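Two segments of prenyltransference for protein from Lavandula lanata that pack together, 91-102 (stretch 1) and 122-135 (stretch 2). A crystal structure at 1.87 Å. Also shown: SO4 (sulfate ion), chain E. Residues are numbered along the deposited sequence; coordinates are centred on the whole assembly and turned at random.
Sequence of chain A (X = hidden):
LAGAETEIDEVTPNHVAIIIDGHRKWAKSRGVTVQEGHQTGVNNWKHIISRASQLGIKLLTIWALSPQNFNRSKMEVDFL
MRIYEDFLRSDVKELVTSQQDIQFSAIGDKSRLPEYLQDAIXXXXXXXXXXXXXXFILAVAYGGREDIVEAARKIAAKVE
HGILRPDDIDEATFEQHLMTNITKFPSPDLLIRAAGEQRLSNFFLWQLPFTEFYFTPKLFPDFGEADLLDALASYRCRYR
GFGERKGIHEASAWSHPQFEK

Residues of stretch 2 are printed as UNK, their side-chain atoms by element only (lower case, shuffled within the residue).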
# COMPACT_ATOMS: atom_id res chain seq x y z
N ASP A 91 20.04 15.08 -19.02
CA ASP A 91 20.50 14.31 -17.86
C ASP A 91 20.45 12.83 -18.13
O ASP A 91 21.40 12.12 -17.87
CB ASP A 91 19.65 14.65 -16.64
CG ASP A 91 19.85 16.06 -16.20
OD1 ASP A 91 20.72 16.74 -16.79
OD2 ASP A 91 19.17 16.49 -15.24
N VAL A 92 19.34 12.34 -18.65
CA VAL A 92 19.25 10.93 -18.85
C VAL A 92 20.17 10.44 -19.96
O VAL A 92 20.74 9.35 -19.86
CB VAL A 92 17.82 10.44 -19.14
CG1 VAL A 92 17.83 8.99 -19.55
CG2 VAL A 92 16.99 10.60 -17.90
N LYS A 93 20.29 11.25 -21.01
CA LYS A 93 21.23 10.91 -22.09
C LYS A 93 22.67 10.79 -21.49
O LYS A 93 23.39 9.81 -21.76
CB LYS A 93 21.15 11.96 -23.21
CG LYS A 93 22.38 12.02 -24.12
CD LYS A 93 22.22 13.08 -25.20
CE LYS A 93 23.14 12.78 -26.39
NZ LYS A 93 23.67 14.04 -26.99
N GLU A 94 23.05 11.72 -20.64
CA GLU A 94 24.35 11.62 -19.93
C GLU A 94 24.51 10.37 -19.05
O GLU A 94 25.55 9.72 -19.07
CB GLU A 94 24.57 12.87 -19.06
CG GLU A 94 26.04 13.23 -18.84
CD GLU A 94 26.76 13.63 -20.14
OE1 GLU A 94 27.99 13.91 -20.09
OE2 GLU A 94 26.12 13.68 -21.22
N LEU A 95 23.48 10.02 -18.29
CA LEU A 95 23.54 8.85 -17.44
C LEU A 95 23.68 7.49 -18.19
O LEU A 95 24.40 6.58 -17.74
CB LEU A 95 22.28 8.82 -16.54
CG LEU A 95 22.22 9.92 -15.47
CD1 LEU A 95 20.78 10.24 -15.05
CD2 LEU A 95 23.05 9.42 -14.31
N VAL A 96 22.95 7.32 -19.27
CA VAL A 96 22.93 6.05 -19.95
C VAL A 96 24.21 5.89 -20.82
O VAL A 96 24.65 4.75 -21.06
CB VAL A 96 21.65 5.84 -20.77
CG1 VAL A 96 20.41 6.06 -19.93
CG2 VAL A 96 21.57 6.74 -21.98
N THR A 97 24.80 7.02 -21.22
CA THR A 97 26.09 7.03 -21.98
C THR A 97 27.34 7.20 -21.13
O THR A 97 28.45 7.11 -21.65
CB THR A 97 26.10 8.00 -23.19
OG1 THR A 97 26.03 9.37 -22.79
CG2 THR A 97 24.92 7.69 -24.10
N SER A 98 27.17 7.38 -19.81
CA SER A 98 28.29 7.35 -18.87
C SER A 98 28.75 5.94 -18.61
O SER A 98 28.15 4.95 -19.06
CB SER A 98 27.89 7.97 -17.53
OG SER A 98 27.11 7.06 -16.75
N GLN A 99 29.81 5.84 -17.82
CA GLN A 99 30.27 4.54 -17.36
C GLN A 99 29.31 3.90 -16.37
O GLN A 99 29.47 2.75 -16.04
CB GLN A 99 31.65 4.65 -16.72
CG GLN A 99 32.75 4.96 -17.74
CD GLN A 99 33.59 6.17 -17.33
OE1 GLN A 99 33.21 7.33 -17.58
NE2 GLN A 99 34.74 5.90 -16.70
N GLN A 100 28.29 4.62 -15.89
CA GLN A 100 27.29 3.95 -15.03
C GLN A 100 26.39 3.05 -15.83
O GLN A 100 25.89 2.02 -15.32
CB GLN A 100 26.55 4.97 -14.18
CG GLN A 100 27.55 5.61 -13.22
CD GLN A 100 26.91 6.47 -12.17
OE1 GLN A 100 26.31 7.52 -12.48
NE2 GLN A 100 27.07 6.07 -10.91
N ASP A 101 26.26 3.37 -17.12
CA ASP A 101 25.69 2.44 -18.05
C ASP A 101 24.23 2.13 -17.67
O ASP A 101 23.80 0.97 -17.68
CB ASP A 101 26.47 1.13 -18.06
CG ASP A 101 26.21 0.31 -19.32
OD1 ASP A 101 25.85 0.87 -20.38
OD2 ASP A 101 26.33 -0.91 -19.25
N ILE A 102 23.51 3.18 -17.33
CA ILE A 102 22.16 3.02 -16.80
C ILE A 102 21.18 2.58 -17.85
O ILE A 102 21.22 3.05 -18.96
CB ILE A 102 21.74 4.32 -16.14
CG1 ILE A 102 22.50 4.37 -14.81
CG2 ILE A 102 20.22 4.40 -15.94
CD1 ILE A 102 23.07 5.73 -14.66
N UNK A 122 10.95 7.29 -25.73
CA UNK A 122 11.44 6.34 -26.75
C UNK A 122 12.90 6.48 -27.03
O UNK A 122 13.61 5.49 -27.13
o UNK A 122 9.47 5.78 -28.00
c UNK A 122 10.69 6.52 -28.08
N UNK A 123 13.37 7.71 -27.11
CA UNK A 123 14.77 7.93 -27.43
C UNK A 123 15.64 7.37 -26.32
O UNK A 123 16.52 6.52 -26.55
c UNK A 123 16.51 9.85 -27.67
c UNK A 123 19.21 10.67 -27.63
c UNK A 123 16.99 10.77 -26.71
c UNK A 123 15.04 9.43 -27.69
c UNK A 123 17.41 9.36 -28.62
o UNK A 123 20.55 11.07 -27.63
c UNK A 123 18.33 11.19 -26.69
c UNK A 123 18.73 9.76 -28.62
N UNK A 124 15.36 7.81 -25.08
CA UNK A 124 16.17 7.37 -23.95
C UNK A 124 16.11 5.86 -23.69
O UNK A 124 17.07 5.28 -23.21
c UNK A 124 15.82 8.16 -22.67
N UNK A 125 15.00 5.24 -24.01
CA UNK A 125 14.87 3.84 -23.81
C UNK A 125 15.73 3.12 -24.89
O UNK A 125 16.50 2.18 -24.59
c UNK A 125 11.11 3.27 -22.74
o UNK A 125 10.46 3.04 -21.67
c UNK A 125 13.39 3.42 -23.94
c UNK A 125 12.51 3.86 -22.72
o UNK A 125 10.61 3.09 -23.86
N UNK A 126 15.59 3.57 -26.13
CA UNK A 126 16.38 3.01 -27.25
C UNK A 126 17.88 3.15 -27.07
O UNK A 126 18.60 2.19 -27.25
N UNK A 127 18.31 4.34 -26.66
CA UNK A 127 19.72 4.62 -26.35
C UNK A 127 20.31 3.72 -25.25
O UNK A 127 21.52 3.47 -25.21
c UNK A 127 19.84 6.09 -25.95
c UNK A 127 21.20 8.01 -25.01
c UNK A 127 21.20 6.74 -25.86
c UNK A 127 21.66 7.03 -27.29
N UNK A 128 19.46 3.19 -24.38
CA UNK A 128 19.96 2.45 -23.21
C UNK A 128 19.57 0.99 -23.28
O UNK A 128 19.84 0.20 -22.37
o UNK A 128 18.02 3.09 -21.88
c UNK A 128 19.43 3.12 -21.93
N UNK A 129 18.96 0.61 -24.39
CA UNK A 129 18.41 -0.71 -24.50
C UNK A 129 19.43 -1.80 -24.20
O UNK A 129 19.08 -2.83 -23.60
c UNK A 129 16.08 -2.44 -26.96
o UNK A 129 16.03 -1.79 -28.01
c UNK A 129 17.82 -0.92 -25.90
n UNK A 129 15.11 -3.26 -26.58
c UNK A 129 17.28 -2.34 -26.05
N UNK A 130 20.67 -1.62 -24.64
CA UNK A 130 21.68 -2.68 -24.44
C UNK A 130 22.51 -2.54 -23.13
O UNK A 130 23.40 -3.35 -22.86
c UNK A 130 22.61 -2.75 -25.65
N UNK A 131 22.25 -1.50 -22.34
CA UNK A 131 23.07 -1.20 -21.16
C UNK A 131 22.89 -2.28 -20.12
O UNK A 131 21.87 -2.96 -20.06
c UNK A 131 22.73 0.19 -20.61
o UNK A 131 23.66 0.99 -22.61
n UNK A 131 22.98 2.56 -21.18
c UNK A 131 23.16 1.29 -21.55
N UNK A 132 23.90 -2.45 -19.28
CA UNK A 132 23.87 -3.49 -18.26
C UNK A 132 23.91 -2.94 -16.83
O UNK A 132 23.99 -3.72 -15.90
c UNK A 132 25.06 -5.31 -19.68
n UNK A 132 22.73 -8.11 -20.84
c UNK A 132 24.05 -6.45 -19.53
c UNK A 132 25.11 -4.40 -18.45
c UNK A 132 23.93 -7.24 -20.83
N UNK A 133 23.93 -1.63 -16.66
CA UNK A 133 24.04 -1.03 -15.33
C UNK A 133 22.69 -0.97 -14.62
O UNK A 133 21.78 -1.72 -14.93
N UNK A 134 22.57 -0.08 -13.65
CA UNK A 134 21.39 -0.06 -12.81
C UNK A 134 20.26 0.33 -13.72
O UNK A 134 20.40 1.21 -14.55
s UNK A 134 20.54 2.44 -9.58
c UNK A 134 21.54 0.96 -11.68
c UNK A 134 20.35 1.10 -10.73
c UNK A 134 20.05 3.84 -10.54
N UNK A 135 19.12 -0.29 -13.49
CA UNK A 135 17.88 0.12 -14.11
C UNK A 135 17.32 1.38 -13.36
O UNK A 135 17.32 1.45 -12.11
c UNK A 135 15.79 -1.07 -15.00
n UNK A 135 14.91 -2.12 -15.08
n UNK A 135 14.24 -0.67 -16.50
c UNK A 135 16.94 -1.08 -14.05
c UNK A 135 15.37 -0.16 -15.91
c UNK A 135 14.00 -1.86 -16.00
S SO4 E . 15.90 -5.51 -14.15
O1 SO4 E . 15.31 -4.32 -13.38
O2 SO4 E . 15.12 -6.81 -14.21
O3 SO4 E . 16.15 -5.15 -15.59
O4 SO4 E . 17.22 -5.75 -13.48
O HOH W 1 25.14 1.29 -12.91

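Position 122 opens the stretch in a helix with one carbon and one oxygen, out of reach of stretch 1: Ser-122. Position 123 bears one carbon, then a six-carbon ring tipped with oxygen, the pattern of tyrosine. In Tyr-123, CA-to-CB points sideways, yet OH comes 3.3 Å from CE of Lys-93.

At 124 a lone carbon lies 3.8 Å from Val-92 CG1, so this is Ala-124; it points toward stretch 1 where the two helices run nearly parallel, at 8°, with axes 9.7 Å apart. Position 125 has three carbons, the third carrying two oxygens, and CA-to-CB points away: Glu-125. No side-chain atom exists at 126, hence Gly-126, which touches nothing on stretch 1.

Position 127 has four carbons forked at the second, and one fork tip reaches CG2 of Val-96 at 3.3 Å. This is Leu-127, whose CD2 also lies 3.8 Å from Thr-97 CG2. At 128, one carbon and one oxygen make Ser-128; its CB packs 3.7 Å from Val-96 CG1, while OG turns back to its own helix, donating to Ala-124 O at 2.7 Å.

Position 129 has three carbons, the third carrying one oxygen and one nitrogen, and CA-to-CB points away: Gln-129. Position 130 has one carbon, with no contact to stretch 1: Ala-130. Position 131, which closes a type I turn begun at Ser-128, has two carbons, the second with one oxygen and one nitrogen. The nitrogen faces two backbone carbonyls, and the residue is Asn-131: ND2 donates to Ile-102 O at 2.9 Å with good geometry and to Val-96 O at 2.8 Å in a weak bond.

Position 132 has four carbons in a row ending in nitrogen: Lys-132. Its chain end leads away, and the bond to stretch 1 comes from the backbone: Lys-132 N donates to Asp-101 OD2 at 2.9 Å, nearly straight at 171°. Position 133 lacks a side chain. Gly-133 N donates to Asp-101 O at 2.8 Å, and an ideal CB would sit 2.1 Å from Gln-100 O, a clash.

Position 134 has two carbons, a sulfur and a carbon, unbranched: Met-134; its backbone O receives a CA-H contact from Ile-102 CA at 3.4 Å, and a water links its N to Gln-100 O. Position 135 bears one carbon, then a five-membered ring of three carbons and two nitrogens: His-135, which turns from stretch 1 and donates from ND1 to sulfate O1 at 2.8 Å.

The rule is a division by region: small and branched apolar groups pack between the helices, then one amide reads two carbonyls, and a glycine lets the backbones meet.

Stretch 2 122-135: SYAEGLSQANKGMH
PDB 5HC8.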